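Local coordinates for protein 3-dehydroquinate dehydratase (Thermus thermophilus, PDB 2UYG) that probably catalyses the trans-dehydration of 3-dehydroquinate to 3-dehydroshikimate through an enolate intermediate, a step on the pathway to chorismate, at residues 31-34 against 35-38; 60-64 against 65-69; 72-75 against 76-80. All coordinates share one frame; numbering follows the deposited sequence.

Interaction 1: residues 31-34 against 35-38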
ATOM      1  N   ALA A  31      20.366  28.658 -26.967  1.00 32.48           N
ATOM      2  CA  ALA A  31      21.314  29.720 -27.237  1.00 32.84           C
ATOM      3  C   ALA A  31      22.093  29.947 -25.952  1.00 32.54           C
ATOM      4  O   ALA A  31      23.287  30.037 -25.995  1.00 34.50           O
ATOM      5  CB  ALA A  31      20.608  31.016 -27.744  1.00 31.94           C
ATOM      6  N   LEU A  32      21.393  29.933 -24.813  1.00 32.97           N
ATOM      7  CA  LEU A  32      22.009  29.994 -23.501  1.00 33.38           C
ATOM      8  C   LEU A  32      23.001  28.838 -23.271  1.00 33.33           C
ATOM      9  O   LEU A  32      24.122  29.042 -22.838  1.00 32.18           O
ATOM     10  CB  LEU A  32      20.931  29.924 -22.464  1.00 33.90           C
ATOM     11  CG  LEU A  32      20.404  31.146 -21.720  1.00 37.01           C
ATOM     12  CD1 LEU A  32      20.891  32.456 -22.230  1.00 37.90           C
ATOM     13  CD2 LEU A  32      18.897  31.044 -21.593  1.00 36.54           C
ATOM     14  N   CYS A  33      22.560  27.625 -23.569  1.00 33.10           N
ATOM     15  CA  CYS A  33      23.423  26.504 -23.408  1.00 34.33           C
ATOM     16  C   CYS A  33      24.675  26.620 -24.309  1.00 34.88           C
ATOM     17  O   CYS A  33      25.754  26.294 -23.851  1.00 36.14           O
ATOM     18  CB  CYS A  33      22.671  25.192 -23.667  1.00 33.96           C
ATOM     19  SG  CYS A  33      21.366  24.684 -22.497  1.00 33.81           S
ATOM     20  N   GLU A  34      24.543  27.038 -25.572  1.00 36.86           N
ATOM     21  CA  GLU A  34      25.704  27.306 -26.462  1.00 37.89           C
ATOM     22  C   GLU A  34      26.673  28.316 -25.822  1.00 37.88           C
ATOM     23  O   GLU A  34      27.876  28.110 -25.837  1.00 38.11           O
ATOM     24  CB  GLU A  34      25.267  27.823 -27.870  1.00 40.00           C
ATOM     25  CG  GLU A  34      25.910  29.175 -28.367  1.00 44.95           C
ATOM     26  CD  GLU A  34      24.915  30.330 -28.715  1.00 49.23           C
ATOM     27  OE1 GLU A  34      24.378  30.363 -29.883  1.00 50.94           O
ATOM     28  OE2 GLU A  34      24.685  31.243 -27.861  1.00 48.73           O
ATOM     29  N   ALA A  35      26.158  29.402 -25.264  1.00 37.34           N
ATOM     30  CA  ALA A  35      27.033  30.437 -24.765  1.00 37.53           C
ATOM     31  C   ALA A  35      27.705  29.936 -23.470  1.00 37.88           C
ATOM     32  O   ALA A  35      28.898  30.183 -23.224  1.00 39.29           O
ATOM     33  CB  ALA A  35      26.227  31.763 -24.543  1.00 37.04           C
ATOM     34  N   TRP A  36      26.984  29.169 -22.655  1.00 37.19           N
ATOM     35  CA  TRP A  36      27.572  28.641 -21.426  1.00 36.27           C
ATOM     36  C   TRP A  36      28.663  27.637 -21.723  1.00 37.02           C
ATOM     37  O   TRP A  36      29.732  27.589 -21.075  1.00 35.42           O
ATOM     38  CB  TRP A  36      26.499  27.978 -20.561  1.00 36.83           C
ATOM     39  CG  TRP A  36      25.606  28.941 -19.866  1.00 37.89           C
ATOM     40  CD1 TRP A  36      25.961  30.171 -19.350  1.00 37.52           C
ATOM     41  CD2 TRP A  36      24.200  28.805 -19.630  1.00 38.55           C
ATOM     42  NE1 TRP A  36      24.858  30.792 -18.815  1.00 37.25           N
ATOM     43  CE2 TRP A  36      23.765  29.993 -18.962  1.00 36.10           C
ATOM     44  CE3 TRP A  36      23.257  27.782 -19.867  1.00 41.45           C
ATOM     45  CZ2 TRP A  36      22.436  30.198 -18.548  1.00 35.21           C
ATOM     46  CZ3 TRP A  36      21.917  27.995 -19.464  1.00 40.03           C
ATOM     47  CH2 TRP A  36      21.526  29.209 -18.837  1.00 35.80           C
ATOM     48  N   GLY A  37      28.402  26.777 -22.689  1.00 38.15           N
ATOM     49  CA  GLY A  37      29.393  25.779 -23.044  1.00 39.26           C
ATOM     50  C   GLY A  37      30.641  26.535 -23.497  1.00 40.15           C
ATOM     51  O   GLY A  37      31.726  26.274 -22.984  1.00 41.20           O
ATOM     52  N   ALA A  38      30.438  27.472 -24.419  1.00 40.47           N
ATOM     53  CA  ALA A  38      31.491  28.205 -25.058  1.00 43.74           C
ATOM     54  C   ALA A  38      32.236  29.041 -24.055  1.00 47.66           C
ATOM     55  O   ALA A  38      33.472  28.989 -24.068  1.00 48.19           O
ATOM     56  CB  ALA A  38      30.937  29.106 -26.179  1.00 43.92           C
TER
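Leu32 and Trp36, one turn apart on helix 26-39, run alongside each other. Their packing is the main side-chain contact here. Leu32 CB sits over the face of the six-membered ring of Trp36, 3.9 Å from its centroid, a CH-pi contact. Leu32 CG follows over the same face and comes to 3.7 Å from Trp36 CH2. The indole gets there because Trp36 CG stands anti to the carbonyl carbon, beside the backbone N (chi1 -75°). That torsion lays the ring back along the helix toward the preceding turn. Leu32 O also lies against this face, near the rim of the ring. Cys33 SG touches the ring system more loosely, 4.5 Å from Trp36 CE3.

The backbone supplies the polar part. Four successive i to i+4 hydrogen bonds cross the contact, as in a regular alpha helix. Ala35 N bonds Ala31 O at 3.0 Å, and Trp36 N bonds Leu32 O at 2.9 Å. Gly37 N to Cys33 O is also 2.9 Å, while Ala38 N to Glu34 O is 3.0 Å. Leu32 O therefore takes the N-H of Trp36 while facing its indole.

Trp36 packs on Leu129, Lys132 and Leu135 of helix 129-140, and Cys33 packs on Tyr131 of the same helix. An alanine at Trp36 would remove the indole, and Leu32 would probably lose the flat surface over its CB and CG, opening a gap toward helix 129-140. In the fold, helix 26-39 links strands 2-6 and 44-48 in a beta-alpha-beta unit.

Interaction 2: residues 60-64 against 65-69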
ATOM      1  N   GLN A  60      21.468   6.447 -27.276  1.00 24.58           N
ATOM      2  CA  GLN A  60      22.211   5.223 -27.638  1.00 24.80           C
ATOM      3  C   GLN A  60      23.413   5.521 -28.535  1.00 27.02           C
ATOM      4  O   GLN A  60      24.545   4.979 -28.300  1.00 28.30           O
ATOM      5  CB  GLN A  60      21.310   4.206 -28.357  1.00 23.80           C
ATOM      6  CG  GLN A  60      20.345   3.405 -27.541  1.00 21.56           C
ATOM      7  CD  GLN A  60      19.379   2.571 -28.431  1.00 22.54           C
ATOM      8  OE1 GLN A  60      19.396   2.661 -29.650  1.00 20.77           O
ATOM      9  NE2 GLN A  60      18.552   1.813 -27.819  1.00 20.45           N
ATOM     10  N   GLN A  61      23.190   6.331 -29.563  1.00 26.66           N
ATOM     11  CA  GLN A  61      24.181   6.511 -30.675  1.00 28.54           C
ATOM     12  C   GLN A  61      25.167   7.651 -30.217  1.00 27.06           C
ATOM     13  O   GLN A  61      26.162   7.858 -30.843  1.00 28.54           O
ATOM     14  CB  GLN A  61      23.421   6.875 -32.035  1.00 28.11           C
ATOM     15  CG  GLN A  61      23.900   6.352 -33.562  1.00 34.84           C
ATOM     16  CD  GLN A  61      23.138   4.998 -34.065  1.00 41.73           C
ATOM     17  OE1 GLN A  61      23.391   3.892 -33.543  1.00 49.67           O
ATOM     18  NE2 GLN A  61      22.198   5.132 -35.022  1.00 47.08           N
ATOM     19  N   ALA A  62      24.898   8.412 -29.153  1.00 26.82           N
ATOM     20  CA  ALA A  62      25.721   9.590 -28.828  1.00 26.22           C
ATOM     21  C   ALA A  62      27.273   9.412 -28.790  1.00 26.24           C
ATOM     22  O   ALA A  62      28.032  10.249 -29.332  1.00 26.62           O
ATOM     23  CB  ALA A  62      25.256  10.259 -27.570  1.00 26.64           C
ATOM     24  N   HIS A  63      27.750   8.336 -28.193  1.00 26.77           N
ATOM     25  CA  HIS A  63      29.171   8.068 -28.092  1.00 27.67           C
ATOM     26  C   HIS A  63      29.791   7.803 -29.475  1.00 28.57           C
ATOM     27  O   HIS A  63      30.916   8.133 -29.671  1.00 28.97           O
ATOM     28  CB  HIS A  63      29.499   6.890 -27.170  1.00 27.60           C
ATOM     29  CG  HIS A  63      29.083   5.555 -27.717  1.00 31.31           C
ATOM     30  ND1 HIS A  63      29.981   4.683 -28.316  1.00 34.69           N
ATOM     31  CD2 HIS A  63      27.854   4.971 -27.810  1.00 30.66           C
ATOM     32  CE1 HIS A  63      29.317   3.595 -28.696  1.00 34.87           C
ATOM     33  NE2 HIS A  63      28.041   3.726 -28.352  1.00 29.81           N
ATOM     34  N   GLN A  64      29.040   7.195 -30.387  1.00 30.10           N
ATOM     35  CA  GLN A  64      29.476   6.887 -31.759  1.00 31.00           C
ATOM     36  C   GLN A  64      29.598   8.156 -32.603  1.00 31.07           C
ATOM     37  O   GLN A  64      30.395   8.219 -33.557  1.00 31.18           O
ATOM     38  CB  GLN A  64      28.486   5.914 -32.493  1.00 31.76           C
ATOM     39  CG  GLN A  64      28.651   4.452 -32.292  1.00 34.35           C
ATOM     40  CD  GLN A  64      27.743   3.574 -33.192  1.00 35.62           C
ATOM     41  OE1 GLN A  64      26.671   3.217 -32.790  1.00 36.90           O
ATOM     42  NE2 GLN A  64      28.207   3.241 -34.398  1.00 38.41           N
ATOM     43  N   GLU A  65      28.801   9.162 -32.271  1.00 31.01           N
ATOM     44  CA  GLU A  65      28.976  10.490 -32.850  1.00 30.91           C
ATOM     45  C   GLU A  65      30.118  11.282 -32.282  1.00 30.77           C
ATOM     46  O   GLU A  65      30.311  12.395 -32.713  1.00 32.23           O
ATOM     47  CB  GLU A  65      27.705  11.306 -32.690  1.00 30.98           C
ATOM     48  CG  GLU A  65      26.669  11.016 -33.780  1.00 35.33           C
ATOM     49  CD  GLU A  65      25.198  11.193 -33.368  1.00 38.22           C
ATOM     50  OE1 GLU A  65      24.705  12.285 -33.160  1.00 34.74           O
ATOM     51  OE2 GLU A  65      24.490  10.178 -33.278  1.00 46.68           O
ATOM     52  N   GLY A  66      30.873  10.762 -31.298  1.00 31.09           N
ATOM     53  CA  GLY A  66      31.962  11.533 -30.695  1.00 29.61           C
ATOM     54  C   GLY A  66      31.699  12.373 -29.439  1.00 30.09           C
ATOM     55  O   GLY A  66      32.631  12.954 -28.879  1.00 29.47           O
ATOM     56  N   PHE A  67      30.443  12.461 -28.987  1.00 30.06           N
ATOM     57  CA  PHE A  67      30.123  13.137 -27.712  1.00 27.94           C
ATOM     58  C   PHE A  67      30.771  12.474 -26.500  1.00 29.57           C
ATOM     59  O   PHE A  67      30.997  11.277 -26.503  1.00 30.26           O
ATOM     60  CB  PHE A  67      28.601  13.165 -27.547  1.00 27.80           C
ATOM     61  CG  PHE A  67      27.934  14.028 -28.560  1.00 24.58           C
ATOM     62  CD1 PHE A  67      28.137  15.384 -28.532  1.00 23.70           C
ATOM     63  CD2 PHE A  67      27.237  13.468 -29.620  1.00 25.47           C
ATOM     64  CE1 PHE A  67      27.565  16.199 -29.472  1.00 22.11           C
ATOM     65  CE2 PHE A  67      26.670  14.244 -30.586  1.00 24.70           C
ATOM     66  CZ  PHE A  67      26.827  15.610 -30.519  1.00 27.54           C
ATOM     67  N   LEU A  68      31.113  13.261 -25.496  1.00 29.94           N
ATOM     68  CA  LEU A  68      31.786  12.793 -24.255  1.00 31.77           C
ATOM     69  C   LEU A  68      30.881  12.678 -23.033  1.00 29.90           C
ATOM     70  O   LEU A  68      31.230  12.044 -22.073  1.00 30.11           O
ATOM     71  CB  LEU A  68      32.951  13.719 -23.969  1.00 32.80           C
ATOM     72  CG  LEU A  68      33.680  14.272 -22.699  1.00 44.60           C
ATOM     73  CD1 LEU A  68      34.806  15.198 -23.409  1.00 49.92           C
ATOM     74  CD2 LEU A  68      32.954  15.122 -21.464  1.00 47.93           C
ATOM     75  N   ALA A  69      29.678  13.209 -23.140  1.00 28.69           N
ATOM     76  CA  ALA A  69      28.722  13.334 -22.038  1.00 28.59           C
ATOM     77  C   ALA A  69      27.348  13.789 -22.597  1.00 26.44           C
ATOM     78  O   ALA A  69      27.301  14.463 -23.621  1.00 25.31           O
ATOM     79  CB  ALA A  69      29.260  14.403 -20.975  1.00 29.54           C
TER
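A Schellman motif turns the chain after helix 52-61, with Ala62 to Phe67 as its frame and Gly66 as its left-handed residue. Phe67 N reaches back five residues to Ala62 O, at 3.3 Å. Inside that bond, Gly66 N bonds His63 O at 3.1 Å and closes a type I beta turn from His63 to Gly66. This N-H comes from above the carbonyl plane of His63, not along a lone pair. Gly66 has positive phi (93°), and a CB at these angles would crowd the carbonyl oxygen of Glu65, so glycine is needed. One step earlier, Glu65 N still makes a helix-like bond to Gln61 O, also at 3.3 Å. It makes a second, weak bond to Ala62 O, which thus receives two N-H groups.

The side chains add an apolar contact typical of this motif. Phe67 CG stands beside its backbone N (chi1 -67°), which brings CD2 to 4.3 Å from Ala62 CB. Ala62 O lies at the edge of the phenyl ring, near its plane. On the outer side, Glu65 and Gln61 cross at about a right angle, with Glu65 OE2 3.7 Å from Gln61 CB.

The turn leads from helix 52-61 into strand 69-73. Ala62 and Phe67 both pack on Leu3 of strand 2-6, and backbone hydrogen bonds join Leu68 with Met1 and Ala69 with Leu3.

Interaction 3: residues 72-75 against 76-80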
ATOM      1  N   LEU A  72      20.407  15.470 -19.979  1.00 24.30           N
ATOM      2  CA  LEU A  72      19.174  14.855 -20.327  1.00 23.57           C
ATOM      3  C   LEU A  72      18.028  15.286 -19.469  1.00 23.37           C
ATOM      4  O   LEU A  72      18.050  15.084 -18.273  1.00 23.67           O
ATOM      5  CB  LEU A  72      19.353  13.319 -20.166  1.00 24.16           C
ATOM      6  CG  LEU A  72      18.124  12.474 -20.390  1.00 23.69           C
ATOM      7  CD1 LEU A  72      17.761  12.656 -21.825  1.00 26.12           C
ATOM      8  CD2 LEU A  72      18.431  10.928 -20.146  1.00 23.79           C
ATOM      9  N   ASN A  73      16.998  15.844 -20.104  1.00 23.04           N
ATOM     10  CA  ASN A  73      15.777  16.272 -19.487  1.00 22.02           C
ATOM     11  C   ASN A  73      14.704  15.463 -20.217  1.00 22.52           C
ATOM     12  O   ASN A  73      14.255  15.876 -21.343  1.00 24.57           O
ATOM     13  CB  ASN A  73      15.500  17.776 -19.668  1.00 19.98           C
ATOM     14  CG  ASN A  73      14.181  18.200 -18.991  1.00 21.20           C
ATOM     15  OD1 ASN A  73      13.403  17.350 -18.616  1.00 18.52           O
ATOM     16  ND2 ASN A  73      13.988  19.492 -18.761  1.00 18.99           N
ATOM     17  N   PRO A  74      14.285  14.346 -19.669  1.00 21.38           N
ATOM     18  CA  PRO A  74      13.287  13.556 -20.404  1.00 21.73           C
ATOM     19  C   PRO A  74      11.868  14.156 -20.403  1.00 22.65           C
ATOM     20  O   PRO A  74      10.976  13.559 -20.996  1.00 19.94           O
ATOM     21  CB  PRO A  74      13.351  12.214 -19.714  1.00 22.68           C
ATOM     22  CG  PRO A  74      14.692  12.276 -18.754  1.00 22.27           C
ATOM     23  CD  PRO A  74      14.802  13.673 -18.468  1.00 21.15           C
ATOM     24  N   GLY A  75      11.616  15.283 -19.703  1.00 22.44           N
ATOM     25  CA  GLY A  75      10.223  15.776 -19.681  1.00 22.35           C
ATOM     26  C   GLY A  75       9.384  14.742 -18.879  1.00 22.85           C
ATOM     27  O   GLY A  75       9.964  14.014 -18.075  1.00 20.20           O
ATOM     28  N   ALA A  76       8.093  14.561 -19.158  1.00 21.49           N
ATOM     29  CA  ALA A  76       7.294  13.608 -18.381  1.00 22.21           C
ATOM     30  C   ALA A  76       7.758  12.083 -18.419  1.00 22.14           C
ATOM     31  O   ALA A  76       7.321  11.277 -17.533  1.00 19.76           O
ATOM     32  CB  ALA A  76       5.918  13.685 -18.771  1.00 22.61           C
ATOM     33  N   LEU A  77       8.570  11.730 -19.417  1.00 20.10           N
ATOM     34  CA  LEU A  77       9.084  10.378 -19.562  1.00 20.88           C
ATOM     35  C   LEU A  77       9.900  10.004 -18.353  1.00 21.46           C
ATOM     36  O   LEU A  77      10.087   8.846 -18.092  1.00 21.02           O
ATOM     37  CB  LEU A  77       9.974  10.235 -20.798  1.00 20.77           C
ATOM     38  CG  LEU A  77       9.245  10.388 -22.164  1.00 23.46           C
ATOM     39  CD1 LEU A  77      10.216  10.392 -23.326  1.00 20.27           C
ATOM     40  CD2 LEU A  77       8.154   9.396 -22.357  1.00 25.04           C
ATOM     41  N   THR A  78      10.477  10.989 -17.671  1.00 23.00           N
ATOM     42  CA  THR A  78      11.240  10.709 -16.488  1.00 22.99           C
ATOM     43  C   THR A  78      10.481   9.837 -15.501  1.00 22.76           C
ATOM     44  O   THR A  78      11.060   8.984 -14.763  1.00 24.47           O
ATOM     45  CB  THR A  78      11.822  12.050 -15.768  1.00 24.57           C
ATOM     46  OG1 THR A  78      11.121  12.306 -14.558  1.00 30.80           O
ATOM     47  CG2 THR A  78      11.797  13.232 -16.505  1.00 16.84           C
ATOM     48  N   HIS A  79       9.180   9.938 -15.497  1.00 21.03           N
ATOM     49  CA  HIS A  79       8.428   9.214 -14.482  1.00 22.49           C
ATOM     50  C   HIS A  79       7.863   7.871 -14.957  1.00 23.35           C
ATOM     51  O   HIS A  79       7.177   7.199 -14.166  1.00 23.83           O
ATOM     52  CB  HIS A  79       7.290  10.067 -13.927  1.00 21.99           C
ATOM     53  CG  HIS A  79       7.622  11.520 -13.814  1.00 22.76           C
ATOM     54  ND1 HIS A  79       8.514  12.027 -12.885  1.00 23.85           N
ATOM     55  CD2 HIS A  79       7.266  12.573 -14.606  1.00 26.82           C
ATOM     56  CE1 HIS A  79       8.667  13.333 -13.105  1.00 21.34           C
ATOM     57  NE2 HIS A  79       7.851  13.692 -14.091  1.00 19.31           N
ATOM     58  N   TYR A  80       8.134   7.440 -16.187  1.00 21.36           N
ATOM     59  CA  TYR A  80       7.647   6.085 -16.571  1.00 21.08           C
ATOM     60  C   TYR A  80       8.446   5.297 -17.645  1.00 21.72           C
ATOM     61  O   TYR A  80       8.246   4.060 -17.785  1.00 23.04           O
ATOM     62  CB  TYR A  80       6.173   6.112 -16.873  1.00 19.38           C
ATOM     63  CG  TYR A  80       5.828   6.947 -18.056  1.00 20.42           C
ATOM     64  CD1 TYR A  80       5.545   6.359 -19.272  1.00 20.07           C
ATOM     65  CD2 TYR A  80       5.844   8.378 -17.985  1.00 19.34           C
ATOM     66  CE1 TYR A  80       5.176   7.166 -20.417  1.00 24.45           C
ATOM     67  CE2 TYR A  80       5.509   9.173 -19.090  1.00 22.13           C
ATOM     68  CZ  TYR A  80       5.155   8.574 -20.300  1.00 24.81           C
ATOM     69  OH  TYR A  80       4.802   9.349 -21.372  1.00 29.55           O
TER
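Pro74 O and Gly75 O start a 3-10 turn in which Leu77 N bonds Pro74 O weakly at 3.4 Å and Thr78 N bonds Gly75 O at 3.1 Å. Gly75 O is modelled too close to a neighbour, which makes the second bond less certain. His79 N to Ala76 O continues the turn. Gly75 has positive phi (68°), a conformation that suits glycine.

Ahead of the turn, Asn73 OD1 accepts Gly75 N at 2.9 Å, an Asx turn. The N-H arrives from above the plane of the amide. Asn73 ND2 is bonded to Tyr131 OH, so both ends of this predicted substrate-binding amide are held. Pro74 CB meets Leu77 CB at 4.1 Å. The Pro74 ring and the Thr78 side chain cross at about a right angle, but the exact position of the Thr78 methyl is doubtful.

His79, also predicted to bind substrate, is anchored through ND1 to His112 O. Tyr80 OH hydrogen-bonds Glu52 OE2 of a neighbouring subunit. Thr78 packs on His99, the predicted proton donor on strand 95-99. The turn leaves the end of central strand 69-73 and leads into helix 82-89, where Leu84 covers Pro74.

The three contacts lie in series along the chain and do not pack on one another. Interaction 1 is partly buried, interaction 2 lies at the surface and interaction 3 is buried. Interactions 2 and 3 adjoin in sequence: interaction 2 leads into strand 69-73 and interaction 3 leaves it. Interactions 1 and 3 lie on opposite sides of the chain's centre, their own centres about 23 Å apart. Their chemistry follows place. Residues 31-38 keep regular helical bonding and set an aromatic face against Leu32, with the same indole packing on helix 129-140. Residues 60-69 end a helix with a glycine turn. Residues 72-80 fix polar groups at the probable substrate site, beside a subunit interface.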